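Local coordinates for PilM (Escherichia coli, PDB 3EOI), which is of unknown function but, as a plasmid-encoded member of the PilM family, probably takes part in the biogenesis of a pilus, at residues E13-A18 / L82-D87; N57-I62 / F68-E73; R98-D101 / R105-S108. All blocks are in the same frame, centred on the assembly; numbering follows the deposited sequence.

Contacts 1 and 2 meet where the long helix 10-34 lies over the antiparallel sheet, and contact 3 stands apart near the sheet's far edge. Contact 2 falls within the loop of chain that contact 1 closes, and strand 66-72 leads on to helix 77-84. The centres of contacts 1 and 2 lie about 14 Å apart, and the two touch through Gln17, whose NE2 makes a probable hydrogen bond of 2.7 Å to Asn57 O while its CD packs 3.7 Å from Ala71 CB. Contact 3 comes later in the chain, its centre about 17 Å from that of contact 2 and about 22 Å from that of contact 1. Strands 59-63 and 98-100 form the two outer edges of the sheet.

Contact 1: E13-A18 / L82-D87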
loop_
_atom_site.group_PDB
_atom_site.type_symbol
_atom_site.label_atom_id
_atom_site.label_comp_id
_atom_site.label_asym_id
_atom_site.label_seq_id
_atom_site.Cartn_x
_atom_site.Cartn_y
_atom_site.Cartn_z
ATOM N N GLU A 13 12.531 2.984 10.222
ATOM C CA GLU A 13 11.219 2.327 10.101
ATOM C C GLU A 13 10.539 2.688 8.776
ATOM O O GLU A 13 10.008 1.768 8.073
ATOM C CB GLU A 13 10.302 2.719 11.281
ATOM C CG GLU A 13 10.702 2.115 12.601
ATOM C CD GLU A 13 10.004 2.719 13.801
ATOM O OE1 GLU A 13 9.223 3.695 13.602
ATOM O OE2 GLU A 13 10.248 2.174 14.946
ATOM N N ILE A 14 10.497 3.984 8.424
ATOM C CA ILE A 14 9.766 4.326 7.174
ATOM C C ILE A 14 10.531 3.847 5.966
ATOM O O ILE A 14 9.960 3.476 4.949
ATOM C CB ILE A 14 9.368 5.834 7.051
ATOM C CG1 ILE A 14 10.608 6.739 6.908
ATOM C CG2 ILE A 14 8.366 6.184 8.186
ATOM C CD1 ILE A 14 10.304 8.188 6.474
ATOM N N THR A 15 11.865 3.813 6.058
ATOM C CA THR A 15 12.622 3.284 4.935
ATOM C C THR A 15 12.274 1.840 4.649
ATOM O O THR A 15 12.038 1.506 3.499
ATOM C CB THR A 15 14.126 3.395 5.184
ATOM O OG1 THR A 15 14.476 4.766 5.446
ATOM C CG2 THR A 15 14.926 2.842 3.986
ATOM N N GLN A 16 12.177 1.020 5.688
ATOM C CA GLN A 16 11.838 -0.375 5.506
ATOM C C GLN A 16 10.353 -0.568 5.145
ATOM O O GLN A 16 9.996 -1.400 4.300
ATOM C CB GLN A 16 12.147 -1.156 6.767
ATOM C CG GLN A 16 12.024 -2.679 6.561
ATOM C CD GLN A 16 13.073 -3.221 5.559
ATOM O OE1 GLN A 16 14.274 -2.928 5.648
ATOM N NE2 GLN A 16 12.593 -3.992 4.568
ATOM N N GLN A 17 9.466 0.242 5.733
ATOM C CA GLN A 17 8.055 0.210 5.375
ATOM C C GLN A 17 7.879 0.537 3.899
ATOM O O GLN A 17 7.079 -0.130 3.209
ATOM C CB GLN A 17 7.331 1.240 6.189
ATOM C CG GLN A 17 5.902 1.486 5.759
ATOM C CD GLN A 17 5.002 0.340 6.069
ATOM O OE1 GLN A 17 4.275 0.332 7.106
ATOM N NE2 GLN A 17 4.995 -0.645 5.163
ATOM N N ALA A 18 8.597 1.539 3.340
ATOM C CA ALA A 18 8.409 1.849 1.952
ATOM C C ALA A 18 8.955 0.746 1.094
ATOM O O ALA A 18 8.351 0.429 0.054
ATOM C CB ALA A 18 9.150 3.174 1.626
ATOM N N LEU A 82 7.999 7.543 -2.874
ATOM C CA LEU A 82 8.386 8.187 -4.153
ATOM C C LEU A 82 9.887 8.009 -4.471
ATOM O O LEU A 82 10.325 7.685 -5.600
ATOM C CB LEU A 82 7.967 9.672 -4.126
ATOM C CG LEU A 82 6.448 9.785 -4.147
ATOM C CD1 LEU A 82 6.015 11.203 -3.787
ATOM C CD2 LEU A 82 5.988 9.359 -5.569
ATOM N N GLU A 83 10.731 8.192 -3.474
ATOM C CA GLU A 83 12.138 7.950 -3.732
ATOM C C GLU A 83 12.410 6.537 -4.253
ATOM O O GLU A 83 13.184 6.361 -5.196
ATOM C CB GLU A 83 12.931 8.120 -2.420
ATOM C CG GLU A 83 14.425 7.912 -2.609
ATOM C CD GLU A 83 15.201 8.110 -1.332
ATOM O OE1 GLU A 83 14.600 8.037 -0.234
ATOM O OE2 GLU A 83 16.417 8.295 -1.446
ATOM N N GLN A 84 11.865 5.550 -3.573
ATOM C CA GLN A 84 12.239 4.151 -3.849
ATOM C C GLN A 84 11.540 3.632 -5.105
ATOM O O GLN A 84 11.837 2.539 -5.556
ATOM C CB GLN A 84 11.925 3.277 -2.637
ATOM C CG GLN A 84 12.863 3.610 -1.428
ATOM C CD GLN A 84 12.592 2.659 -0.267
ATOM O OE1 GLN A 84 12.231 1.497 -0.490
ATOM N NE2 GLN A 84 12.772 3.145 0.959
ATOM N N SER A 85 10.621 4.431 -5.657
ATOM C CA SER A 85 9.965 4.121 -6.954
ATOM C C SER A 85 10.376 5.125 -8.063
ATOM O O SER A 85 9.750 5.184 -9.127
ATOM C CB SER A 85 8.432 4.109 -6.760
ATOM O OG SER A 85 7.949 5.447 -6.614
ATOM N N GLY A 86 11.432 5.918 -7.849
ATOM C CA GLY A 86 11.927 6.824 -8.901
ATOM C C GLY A 86 10.833 7.817 -9.275
ATOM O O GLY A 86 10.693 8.241 -10.415
ATOM N N ASP A 87 10.010 8.158 -8.294
ATOM C CA ASP A 87 8.913 9.117 -8.453
ATOM C C ASP A 87 7.790 8.634 -9.300
ATOM O O ASP A 87 6.938 9.444 -9.751
ATOM C CB ASP A 87 9.438 10.444 -9.033
ATOM C CG ASP A 87 10.334 11.159 -8.063
ATOM O OD1 ASP A 87 10.011 11.170 -6.862
ATOM O OD2 ASP A 87 11.376 11.688 -8.464
#
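Gln84 reaches from helix 77-84 to helix 10-34 and gives one N-H of its side-chain amide to the backbone carbonyl of Thr15. The bond from Gln84 NE2 to Thr15 O is 3.1 Å long and almost straight, with 172° at the hydrogen. NE2 lies in the carbonyl plane on a lone pair of the oxygen, and that oxygen in turn lies only 5° out of the Gln84 amide plane, so both flat groups are turned to suit the bond. Two methyl groups lie beside the same nitrogen, Thr15 CG2 and Ala18 CB each 3.7 Å from Gln84 NE2. The Ala18 methyl also touches the amide carbon, while Gln84 OE1 lies 3.7 Å from Ala18 C. This reach depends on the glutamine chain running extended beyond CG (chi2 -176°), which carries the amide across to the other helix, where it also packs on Ala19 and Ile22. Thr15 OG1 bonds back to Thr11 O in its own helix, and CG2, opposite the backbone N, is the branch that faces Gln84. Buried Ala18, small enough for close approach, rests also on Leu77, Ala80 and Leu81 of helix 77-84. Just beyond Gln84 the chain leaves that helix. Gly86, at positive phi, is the C-prime residue: its N bonds Glu83 O, and Asp87 N bonds Leu82 O at 2.8 Å. The whole is a sparse helix-helix contact, in which a side-chain amide from the last turn of helix 77-84, next to its Schellman motif, is bonded to a main-chain carbonyl of helix 10-34.

Contact 2: N57-I62 / F68-E73; sequences NVSHLI and FVWAKE
Trp70, Ser59 and Leu61 bury the most surface in this beta hairpin, whose strands 59-63 and 66-72 run antiparallel. Ser59 and Trp70 form a hydrogen-bonded pair, with Ser59 N to Trp70 O at 3.1 Å and Trp70 N to Ser59 O at 2.9 Å. Leu61 and Phe68 form the next such pair, their side chains on the same face. The indole lies back across strand 59-63 because Trp70 CG sits between the backbone N and the carbonyl carbon (chi1 67°). One face of the indole then covers Ser59 in a CH-pi contact, Ser59 CB standing 3.7 Å from the centroid of the five-membered ring. The six-membered ring extends on toward Leu61, whose CB meets the indole edge in its plane, 3.9 Å from Trp70 CZ3. Pro116 and Val119 also pack on Trp70. His60 and Val69 lie on the other face, which helix 10-34 covers; the His60 ring leads away from strand 66-72, and its NE2 is hydrogen-bonded to Leu45 N. Val58, just before the strand, sets CG2 3.6 Å from Val69 CG1 and also touches Tyr24 of that helix. Strand 66-72 is bonded along its other edge to strand 119-123, which places the hairpin at one side of the sheet. Between the bonded pairs, His60 CA donates a CA-H...O contact to Phe68 O at 3.0 Å.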
loop_
_atom_site.group_PDB
_atom_site.type_symbol
_atom_site.label_atom_id
_atom_site.label_comp_id
_atom_site.label_asym_id
_atom_site.label_seq_id
_atom_site.Cartn_x
_atom_site.Cartn_y
_atom_site.Cartn_z
ATOM N N ASN A 57 3.340 -5.092 7.739
ATOM C CA ASN A 57 3.231 -3.668 7.539
ATOM C C ASN A 57 2.710 -3.239 6.165
ATOM O O ASN A 57 2.760 -2.069 5.839
ATOM C CB ASN A 57 4.546 -2.942 7.874
ATOM C CG ASN A 57 5.696 -3.472 7.088
ATOM O OD1 ASN A 57 5.489 -4.384 6.284
ATOM N ND2 ASN A 57 6.923 -2.936 7.312
ATOM N N VAL A 58 2.177 -4.176 5.389
ATOM C CA VAL A 58 1.512 -3.793 4.121
ATOM C C VAL A 58 0.306 -4.697 3.908
ATOM O O VAL A 58 0.377 -5.890 4.204
ATOM C CB VAL A 58 2.463 -3.759 2.912
ATOM C CG1 VAL A 58 3.379 -4.921 2.882
ATOM C CG2 VAL A 58 1.676 -3.627 1.613
ATOM N N SER A 59 -0.840 -4.133 3.492
ATOM C CA SER A 59 -2.087 -4.876 3.349
ATOM C C SER A 59 -2.614 -4.637 1.934
ATOM O O SER A 59 -2.242 -3.667 1.291
ATOM C CB SER A 59 -3.116 -4.351 4.322
ATOM O OG SER A 59 -2.596 -4.442 5.684
ATOM N N HIS A 60 -3.439 -5.583 1.472
ATOM C CA HIS A 60 -4.077 -5.444 0.206
ATOM C C HIS A 60 -5.440 -6.095 0.111
ATOM O O HIS A 60 -5.856 -6.878 0.966
ATOM C CB HIS A 60 -3.149 -5.873 -0.939
ATOM C CG HIS A 60 -3.213 -7.340 -1.271
ATOM N ND1 HIS A 60 -2.481 -8.276 -0.573
ATOM C CD2 HIS A 60 -3.829 -8.017 -2.286
ATOM C CE1 HIS A 60 -2.700 -9.482 -1.093
ATOM N NE2 HIS A 60 -3.509 -9.351 -2.131
ATOM N N LEU A 61 -6.173 -5.669 -0.905
ATOM C CA LEU A 61 -7.512 -6.200 -1.096
ATOM C C LEU A 61 -7.899 -5.946 -2.534
ATOM O O LEU A 61 -7.593 -4.904 -3.090
ATOM C CB LEU A 61 -8.566 -5.539 -0.185
ATOM C CG LEU A 61 -10.055 -5.783 -0.537
ATOM C CD1 LEU A 61 -10.466 -7.175 -0.075
ATOM C CD2 LEU A 61 -10.855 -4.701 0.186
ATOM N N ILE A 62 -8.466 -6.962 -3.176
ATOM C CA ILE A 62 -9.089 -6.777 -4.479
ATOM C C ILE A 62 -10.604 -6.629 -4.295
ATOM O O ILE A 62 -11.228 -7.473 -3.662
ATOM C CB ILE A 62 -8.813 -7.971 -5.417
ATOM C CG1 ILE A 62 -7.289 -8.212 -5.534
ATOM C CG2 ILE A 62 -9.532 -7.731 -6.762
ATOM C CD1 ILE A 62 -6.917 -9.614 -6.078
ATOM N N PHE A 68 -6.127 -2.656 -4.142
ATOM C CA PHE A 68 -5.758 -1.597 -3.203
ATOM C C PHE A 68 -4.642 -2.152 -2.312
ATOM O O PHE A 68 -4.766 -3.285 -1.746
ATOM C CB PHE A 68 -6.914 -1.308 -2.257
ATOM C CG PHE A 68 -8.160 -0.817 -2.922
ATOM C CD1 PHE A 68 -8.486 0.533 -2.913
ATOM C CD2 PHE A 68 -9.030 -1.723 -3.574
ATOM C CE1 PHE A 68 -9.659 0.993 -3.571
ATOM C CE2 PHE A 68 -10.155 -1.272 -4.215
ATOM C CZ PHE A 68 -10.479 0.070 -4.214
ATOM N N VAL A 69 -3.595 -1.354 -2.133
ATOM C CA VAL A 69 -2.452 -1.741 -1.323
ATOM C C VAL A 69 -2.183 -0.542 -0.406
ATOM O O VAL A 69 -2.165 0.615 -0.861
ATOM C CB VAL A 69 -1.180 -1.993 -2.188
ATOM C CG1 VAL A 69 0.034 -2.279 -1.320
ATOM C CG2 VAL A 69 -1.456 -3.108 -3.164
ATOM N N TRP A 70 -2.020 -0.799 0.874
ATOM C CA TRP A 70 -1.901 0.348 1.776
ATOM C C TRP A 70 -1.030 0.097 2.995
ATOM O O TRP A 70 -0.763 -1.063 3.400
ATOM C CB TRP A 70 -3.294 0.800 2.239
ATOM C CG TRP A 70 -4.051 -0.195 3.155
ATOM C CD1 TRP A 70 -3.951 -0.299 4.500
ATOM C CD2 TRP A 70 -4.966 -1.218 2.737
ATOM N NE1 TRP A 70 -4.789 -1.280 4.966
ATOM C CE2 TRP A 70 -5.401 -1.890 3.895
ATOM C CE3 TRP A 70 -5.469 -1.619 1.496
ATOM C CZ2 TRP A 70 -6.291 -2.923 3.846
ATOM C CZ3 TRP A 70 -6.373 -2.702 1.461
ATOM C CH2 TRP A 70 -6.764 -3.336 2.654
ATOM N N ALA A 71 -0.582 1.227 3.548
ATOM C CA ALA A 71 0.207 1.191 4.803
ATOM C C ALA A 71 -0.116 2.394 5.663
ATOM O O ALA A 71 -0.504 3.447 5.164
ATOM C CB ALA A 71 1.708 1.105 4.511
ATOM N N LYS A 72 0.015 2.223 6.981
ATOM C CA LYS A 72 -0.237 3.305 7.925
ATOM C C LYS A 72 0.663 4.497 7.596
ATOM O O LYS A 72 1.862 4.334 7.487
ATOM C CB LYS A 72 0.054 2.823 9.354
ATOM C CG LYS A 72 -0.032 3.901 10.439
ATOM C CD LYS A 72 -0.371 3.315 11.855
ATOM C CE LYS A 72 0.864 3.191 12.774
ATOM N NZ LYS A 72 0.528 2.737 14.189
ATOM N N GLU A 73 0.070 5.684 7.503
ATOM C CA GLU A 73 0.818 6.909 7.132
ATOM C C GLU A 73 1.734 7.347 8.283
ATOM O O GLU A 73 1.377 7.241 9.443
ATOM C CB GLU A 73 -0.203 7.999 6.884
ATOM C CG GLU A 73 0.236 9.227 6.182
ATOM C CD GLU A 73 -0.949 10.186 6.042
ATOM O OE1 GLU A 73 -1.912 10.086 6.879
ATOM O OE2 GLU A 73 -0.933 11.034 5.130
#

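Contact 3: R98-D101 / R105-S108; sequences RLLD and RRIS
Asp101 turns its carboxylate toward Arg105 by holding CG between its own backbone N and carbonyl carbon (chi1 68°). Arg105 N gives its hydrogen to Asp101 OD1 at 2.9 Å, meeting it from above the carboxylate plane (47° out of it). A return bond runs from Asp101 N to Arg105 O at 2.8 Å, so the two residues grip each other twice and close a short loop; His103 N adds a weak bond to the same carboxylate oxygen. The aliphatic start of the Arg105 side chain lies alongside the aspartate, with Arg105 CG 3.3 Å from Asp101 OD1, but its guanidinium runs on outward. There is no salt bridge between the two, and the carboxylate and guanidinium planes are steeply inclined to each other. Leu100 and Arg106 are joined by a single backbone bridge, flanked on its other side by the bond from Ile107 N to Leu99 O, 2.8 Å and nearly straight at 178°. Both branches of Ile107 touch segment 98-101: CG1, lying opposite the carbonyl carbon and beside the backbone N, carries CD1 to 3.8 Å from Asp101 CB. The CG2 branch of Ile107 meets Leu99 CD2 at 3.9 Å. At the solvent side Arg98 and Arg106 run side by side in the same direction, Arg98 CD meeting the edge of the Arg106 guanidinium near its plane; their charged ends are not in contact. The turn joining segments 98-101 and 105-108 hangs on the outermost strand 98-100. On the inner side of that strand Leu100 bonds Arg93 through the backbone, and Leu99 and Leu100 pack against Ala92, Arg93 and Glu95 of strand 92-95, while segment 105-108 belongs to the loop leading to strand 119-123.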
loop_
_atom_site.group_PDB
_atom_site.type_symbol
_atom_site.label_atom_id
_atom_site.label_comp_id
_atom_site.label_asym_id
_atom_site.label_seq_id
_atom_site.Cartn_x
_atom_site.Cartn_y
_atom_site.Cartn_z
ATOM N N ARG A 98 -12.615 8.715 3.071
ATOM C CA ARG A 98 -12.566 9.223 1.696
ATOM C C ARG A 98 -11.199 9.058 1.046
ATOM O O ARG A 98 -10.154 9.287 1.695
ATOM C CB ARG A 98 -12.894 10.726 1.656
ATOM C CG ARG A 98 -14.328 11.092 2.043
ATOM C CD ARG A 98 -15.355 10.381 1.164
ATOM N NE ARG A 98 -15.993 9.296 1.890
ATOM C CZ ARG A 98 -16.964 9.478 2.778
ATOM N NH1 ARG A 98 -17.483 8.427 3.412
ATOM N NH2 ARG A 98 -17.400 10.711 3.041
ATOM N N LEU A 99 -11.226 8.723 -0.245
ATOM C CA LEU A 99 -10.006 8.664 -1.032
ATOM C C LEU A 99 -9.655 10.048 -1.493
ATOM O O LEU A 99 -10.470 10.719 -2.152
ATOM C CB LEU A 99 -10.195 7.711 -2.260
ATOM C CG LEU A 99 -8.885 7.534 -3.088
ATOM C CD1 LEU A 99 -7.853 6.780 -2.202
ATOM C CD2 LEU A 99 -9.129 6.752 -4.426
ATOM N N LEU A 100 -8.432 10.461 -1.162
ATOM C CA LEU A 100 -7.881 11.797 -1.507
ATOM C C LEU A 100 -6.636 11.667 -2.368
ATOM O O LEU A 100 -5.766 10.808 -2.172
ATOM C CB LEU A 100 -7.495 12.607 -0.252
ATOM C CG LEU A 100 -8.595 12.761 0.834
ATOM C CD1 LEU A 100 -8.029 13.733 1.929
ATOM C CD2 LEU A 100 -9.880 13.302 0.239
ATOM N N ASP A 101 -6.515 12.547 -3.341
ATOM C CA ASP A 101 -5.274 12.516 -4.123
ATOM C C ASP A 101 -4.123 13.146 -3.331
ATOM O O ASP A 101 -4.308 13.575 -2.194
ATOM C CB ASP A 101 -5.489 13.094 -5.513
ATOM C CG ASP A 101 -5.757 14.584 -5.503
ATOM O OD1 ASP A 101 -5.497 15.210 -4.429
ATOM O OD2 ASP A 101 -6.247 15.092 -6.574
ATOM N N ARG A 105 -7.382 16.448 -2.666
ATOM C CA ARG A 105 -8.687 16.573 -3.319
ATOM C C ARG A 105 -9.375 15.221 -3.362
ATOM O O ARG A 105 -8.753 14.185 -3.654
ATOM C CB ARG A 105 -8.548 16.988 -4.786
ATOM C CG ARG A 105 -7.364 17.801 -5.111
ATOM C CD ARG A 105 -7.532 19.087 -4.452
ATOM N NE ARG A 105 -6.782 20.160 -5.122
ATOM C CZ ARG A 105 -7.348 21.191 -5.753
ATOM N NH1 ARG A 105 -6.586 22.113 -6.316
ATOM N NH2 ARG A 105 -8.679 21.291 -5.819
ATOM N N ARG A 106 -10.671 15.229 -3.082
ATOM C CA ARG A 106 -11.448 13.978 -3.104
ATOM C C ARG A 106 -11.428 13.325 -4.483
ATOM O O ARG A 106 -11.531 13.996 -5.508
ATOM C CB ARG A 106 -12.896 14.271 -2.706
ATOM C CG ARG A 106 -13.597 13.086 -2.044
ATOM C CD ARG A 106 -15.121 13.220 -2.076
ATOM N NE ARG A 106 -15.735 13.522 -0.759
ATOM C CZ ARG A 106 -16.461 14.612 -0.485
ATOM N NH1 ARG A 106 -16.687 15.527 -1.417
ATOM N NH2 ARG A 106 -16.968 14.789 0.733
ATOM N N ILE A 107 -11.261 12.002 -4.491
ATOM C CA ILE A 107 -11.493 11.190 -5.653
ATOM C C ILE A 107 -12.810 10.452 -5.354
ATOM O O ILE A 107 -12.887 9.651 -4.414
ATOM C CB ILE A 107 -10.326 10.207 -5.904
ATOM C CG1 ILE A 107 -9.024 10.966 -6.261
ATOM C CG2 ILE A 107 -10.710 9.186 -7.012
ATOM C CD1 ILE A 107 -7.775 10.130 -6.198
ATOM N N SER A 108 -13.846 10.727 -6.150
ATOM C CA SER A 108 -15.213 10.274 -5.873
ATOM C C SER A 108 -15.457 8.843 -6.317
ATOM O O SER A 108 -16.241 8.590 -7.237
ATOM C CB SER A 108 -16.230 11.251 -6.493
ATOM O OG SER A 108 -16.190 12.448 -5.721
#